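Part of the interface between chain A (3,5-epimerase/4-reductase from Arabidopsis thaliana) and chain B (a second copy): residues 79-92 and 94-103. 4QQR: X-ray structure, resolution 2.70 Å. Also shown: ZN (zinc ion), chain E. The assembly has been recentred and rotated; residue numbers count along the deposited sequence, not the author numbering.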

# COMPACT_ATOMS: atom_id res chain seq x y z
N CYS A 79 4.41 -12.19 -12.28
CA CYS A 79 4.57 -13.28 -11.34
C CYS A 79 4.92 -12.72 -9.95
O CYS A 79 5.11 -11.51 -9.75
CB CYS A 79 5.65 -14.24 -11.81
SG CYS A 79 7.32 -13.77 -11.29
N GLU A 80 5.02 -13.62 -8.98
CA GLU A 80 5.32 -13.21 -7.63
C GLU A 80 6.63 -12.45 -7.51
O GLU A 80 6.64 -11.34 -6.97
CB GLU A 80 5.25 -14.41 -6.68
CG GLU A 80 3.83 -14.94 -6.62
CD GLU A 80 3.72 -16.18 -5.78
OE1 GLU A 80 4.73 -16.57 -5.15
OE2 GLU A 80 2.61 -16.77 -5.75
N SER A 81 7.72 -13.00 -8.04
CA SER A 81 9.02 -12.32 -7.99
C SER A 81 8.96 -10.92 -8.59
O SER A 81 9.67 -10.02 -8.15
CB SER A 81 10.13 -13.13 -8.67
OG SER A 81 10.08 -14.51 -8.33
N HIS A 82 8.10 -10.72 -9.59
CA HIS A 82 8.03 -9.44 -10.26
C HIS A 82 7.13 -8.47 -9.51
O HIS A 82 7.43 -7.28 -9.40
CB HIS A 82 7.55 -9.60 -11.70
CG HIS A 82 8.64 -9.43 -12.71
ND1 HIS A 82 8.79 -10.27 -13.79
CD2 HIS A 82 9.63 -8.51 -12.81
CE1 HIS A 82 9.83 -9.88 -14.51
NE2 HIS A 82 10.35 -8.81 -13.94
N LYS A 83 6.01 -8.99 -9.01
CA LYS A 83 5.12 -8.19 -8.18
C LYS A 83 5.87 -7.73 -6.93
O LYS A 83 5.81 -6.55 -6.57
CB LYS A 83 3.88 -9.00 -7.77
CG LYS A 83 2.84 -9.21 -8.86
CD LYS A 83 1.85 -10.25 -8.38
CE LYS A 83 0.53 -10.22 -9.14
NZ LYS A 83 -0.27 -11.45 -8.79
N VAL A 84 6.56 -8.67 -6.28
CA VAL A 84 7.28 -8.36 -5.04
C VAL A 84 8.32 -7.31 -5.32
O VAL A 84 8.50 -6.37 -4.54
CB VAL A 84 7.93 -9.62 -4.39
CG1 VAL A 84 8.98 -9.22 -3.37
CG2 VAL A 84 6.87 -10.50 -3.73
N GLU A 85 8.98 -7.43 -6.47
CA GLU A 85 10.02 -6.50 -6.85
C GLU A 85 9.48 -5.07 -6.96
O GLU A 85 10.17 -4.13 -6.59
CB GLU A 85 10.72 -6.94 -8.14
N THR A 86 8.25 -4.90 -7.42
CA THR A 86 7.71 -3.55 -7.52
C THR A 86 7.24 -3.04 -6.15
O THR A 86 7.21 -1.83 -5.89
CB THR A 86 6.56 -3.46 -8.54
OG1 THR A 86 6.74 -4.44 -9.55
CG2 THR A 86 6.54 -2.07 -9.18
N ILE A 87 6.87 -3.96 -5.28
CA ILE A 87 6.41 -3.60 -3.95
C ILE A 87 7.57 -3.08 -3.11
O ILE A 87 7.41 -2.16 -2.31
CB ILE A 87 5.75 -4.79 -3.22
CG1 ILE A 87 4.39 -5.11 -3.85
CG2 ILE A 87 5.60 -4.50 -1.74
CD1 ILE A 87 3.74 -6.36 -3.29
N ARG A 88 8.73 -3.68 -3.29
CA ARG A 88 9.92 -3.31 -2.54
C ARG A 88 10.42 -1.91 -2.91
O ARG A 88 10.84 -1.15 -2.05
CB ARG A 88 11.03 -4.33 -2.74
CG ARG A 88 12.34 -3.98 -2.06
CD ARG A 88 13.51 -4.68 -2.72
NE ARG A 88 13.07 -5.70 -3.67
CZ ARG A 88 13.62 -6.91 -3.78
NH1 ARG A 88 14.64 -7.24 -3.00
NH2 ARG A 88 13.14 -7.77 -4.66
N THR A 89 10.37 -1.59 -4.20
CA THR A 89 10.84 -0.31 -4.67
C THR A 89 9.75 0.76 -4.80
O THR A 89 9.98 1.90 -4.42
CB THR A 89 11.70 -0.42 -5.97
OG1 THR A 89 11.71 0.84 -6.66
CG2 THR A 89 11.17 -1.44 -6.89
N ASN A 90 8.58 0.41 -5.31
CA ASN A 90 7.55 1.42 -5.59
C ASN A 90 6.61 1.66 -4.41
O ASN A 90 5.96 2.70 -4.33
CB ASN A 90 6.71 1.04 -6.81
CG ASN A 90 7.48 1.13 -8.12
OD1 ASN A 90 8.71 1.04 -8.14
ND2 ASN A 90 6.76 1.33 -9.21
N VAL A 91 6.53 0.68 -3.53
CA VAL A 91 5.80 0.84 -2.29
C VAL A 91 6.78 1.16 -1.15
O VAL A 91 6.90 2.32 -0.75
CB VAL A 91 4.91 -0.38 -1.97
CG1 VAL A 91 4.13 -0.14 -0.71
CG2 VAL A 91 3.94 -0.64 -3.10
N ALA A 92 7.48 0.16 -0.64
CA ALA A 92 8.26 0.36 0.60
C ALA A 92 9.37 1.38 0.43
O ALA A 92 9.63 2.16 1.33
CB ALA A 92 8.82 -0.97 1.17
ZN ZN E . 8.03 -12.60 -13.48
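Chain B, residues 94-103: TLTLADICRE

Chain B presents residues 94-103 as one stretch of a longer helix, regular throughout, with each backbone N-H from Ala B98 to Glu B103 bonded to the carbonyl four residues earlier. It lies against helix 80-92 of chain A, running roughly the opposite way: the N-to-C directions differ by 145°, the signed crossing angle is -145°, and the axes come no closer than 10.2 Å. The register follows from this. The start of the chain B stretch meets the end of the chain A stretch, with Leu B95 CA 6.6 Å from Ala A92 CA, while at the other end Glu B103 CA is still 9.9 Å from Ser A81 CA. Leu B95 and Ala A92 meet at the near end, and the long Arg B102 reaches across at the wide end.

On chain B the residues whose CA-to-CB bonds point toward chain A are Leu B95, Asp B99 and Arg B102, spaced four and then three apart, as expected for one face of a helix. Chain A answers with Glu A80, Val A84, Ile A87, Val A91 and Ala A92. Within this stretch its turn at 87-92 is wider, of pi type, and Ala A92 N bonds to Ile A87 O at 2.9 Å; the CA-to-CB bonds of Val A91 and Ala A92, though the two are adjacent in sequence, both point toward the partner.

The apolar part centres on Leu B95, in the m,t rotamer. Its CD1 packs 3.6 Å from Val A91 CG1 and 3.9 Å from Ile A87 CG2, and its CB lies 4.4 Å from Ala A92 CB. The methyl of Ala A92 also borders Thr B96, with Ala A92 CB 4.1 Å from Thr B96 OG1.

The charged part carries no hydrogen bond across the two stretches. Asp B99, with chi1 in t, brings OD2 to 3.5 Å from Val A84 CG1 and over one face of the Arg A88 guanidinium, 3.6 Å from CZ. The salt bridge from Arg A88 NE to Asp B99 OD2 is long, 3.7 Å, and because the oxygen sits well out of the guanidinium plane no N-H points at it. Attraction between charges is what this geometry offers, without directional bonding.

Arg B102 covers the wide end with a side chain extended through chi1, chi2 and chi3, all t, and has the largest area covered by the opposite stretch. Val A84 lies over one face of its guanidinium, with CG2 4.1 Å from NE, while Ser A81 OG stands at the edge, 3.6 Å from NH2. Glu A80 CB is 4.0 Å from NH2; its carboxylate OE1 remains 4.5 Å from that nitrogen, beyond a salt bridge.

Beyond the packing face, a zinc ion is bound at the start of the chain A helix, by Cys A79 SG at 2.6 Å, His A82 ND1 at 2.5 Å and one atom from elsewhere in the structure. Cys A79 is also the N-cap: its SG accepts a weak bond from His A82 N at 3.6 Å.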

# COMPACT_ATOMS: atom_id res chain seq x y z
N THR B 94 6.46 -3.65 7.64
CA THR B 94 5.88 -4.97 7.46
C THR B 94 6.21 -5.58 6.09
O THR B 94 6.50 -6.77 5.97
CB THR B 94 4.35 -4.94 7.69
OG1 THR B 94 4.09 -4.50 9.04
CG2 THR B 94 3.73 -6.30 7.49
N LEU B 95 6.17 -4.75 5.05
CA LEU B 95 6.51 -5.19 3.70
C LEU B 95 8.00 -5.53 3.59
O LEU B 95 8.37 -6.47 2.89
CB LEU B 95 6.11 -4.12 2.69
CG LEU B 95 4.60 -4.05 2.45
CD1 LEU B 95 4.24 -2.90 1.54
CD2 LEU B 95 4.12 -5.35 1.87
N THR B 96 8.85 -4.79 4.29
CA THR B 96 10.28 -5.07 4.26
C THR B 96 10.63 -6.41 4.93
O THR B 96 11.37 -7.22 4.37
CB THR B 96 11.05 -3.95 4.96
OG1 THR B 96 10.84 -2.73 4.24
CG2 THR B 96 12.54 -4.27 5.00
N LEU B 97 10.08 -6.63 6.13
CA LEU B 97 10.26 -7.89 6.85
C LEU B 97 9.76 -9.06 6.03
O LEU B 97 10.42 -10.09 5.94
CB LEU B 97 9.52 -7.86 8.19
CG LEU B 97 9.51 -9.17 9.00
CD1 LEU B 97 10.91 -9.60 9.43
CD2 LEU B 97 8.60 -9.07 10.21
N ALA B 98 8.58 -8.90 5.45
CA ALA B 98 8.00 -9.90 4.57
C ALA B 98 8.99 -10.27 3.44
O ALA B 98 9.29 -11.45 3.21
CB ALA B 98 6.68 -9.40 4.01
N ASP B 99 9.52 -9.24 2.79
CA ASP B 99 10.44 -9.39 1.67
C ASP B 99 11.70 -10.18 2.05
O ASP B 99 12.06 -11.17 1.41
CB ASP B 99 10.85 -8.01 1.17
CG ASP B 99 11.73 -8.06 -0.06
OD1 ASP B 99 12.91 -8.47 0.07
OD2 ASP B 99 11.26 -7.70 -1.16
N ILE B 100 12.38 -9.70 3.09
CA ILE B 100 13.56 -10.38 3.63
C ILE B 100 13.26 -11.84 3.99
O ILE B 100 14.02 -12.75 3.60
CB ILE B 100 14.11 -9.62 4.86
CG1 ILE B 100 14.71 -8.27 4.45
CG2 ILE B 100 15.14 -10.45 5.59
CD1 ILE B 100 14.83 -7.31 5.60
N CYS B 101 12.16 -12.07 4.71
CA CYS B 101 11.80 -13.42 5.14
C CYS B 101 11.56 -14.29 3.93
O CYS B 101 11.81 -15.51 3.96
CB CYS B 101 10.55 -13.41 6.03
SG CYS B 101 10.84 -12.86 7.73
N ARG B 102 11.08 -13.68 2.85
CA ARG B 102 10.83 -14.41 1.62
C ARG B 102 12.14 -14.74 0.92
O ARG B 102 12.34 -15.88 0.48
CB ARG B 102 9.91 -13.61 0.69
CG ARG B 102 9.57 -14.34 -0.59
CD ARG B 102 8.70 -13.48 -1.49
NE ARG B 102 8.40 -14.15 -2.74
CZ ARG B 102 9.19 -14.08 -3.81
NH1 ARG B 102 10.32 -13.37 -3.75
NH2 ARG B 102 8.86 -14.71 -4.93
N GLU B 103 13.02 -13.75 0.80
CA GLU B 103 14.34 -13.98 0.22
C GLU B 103 15.05 -15.11 0.98
O GLU B 103 15.76 -15.91 0.38
CB GLU B 103 15.19 -12.69 0.22
CG GLU B 103 16.71 -12.91 0.34
CD GLU B 103 17.52 -12.12 -0.69
OE1 GLU B 103 17.52 -10.87 -0.64
OE2 GLU B 103 18.17 -12.76 -1.57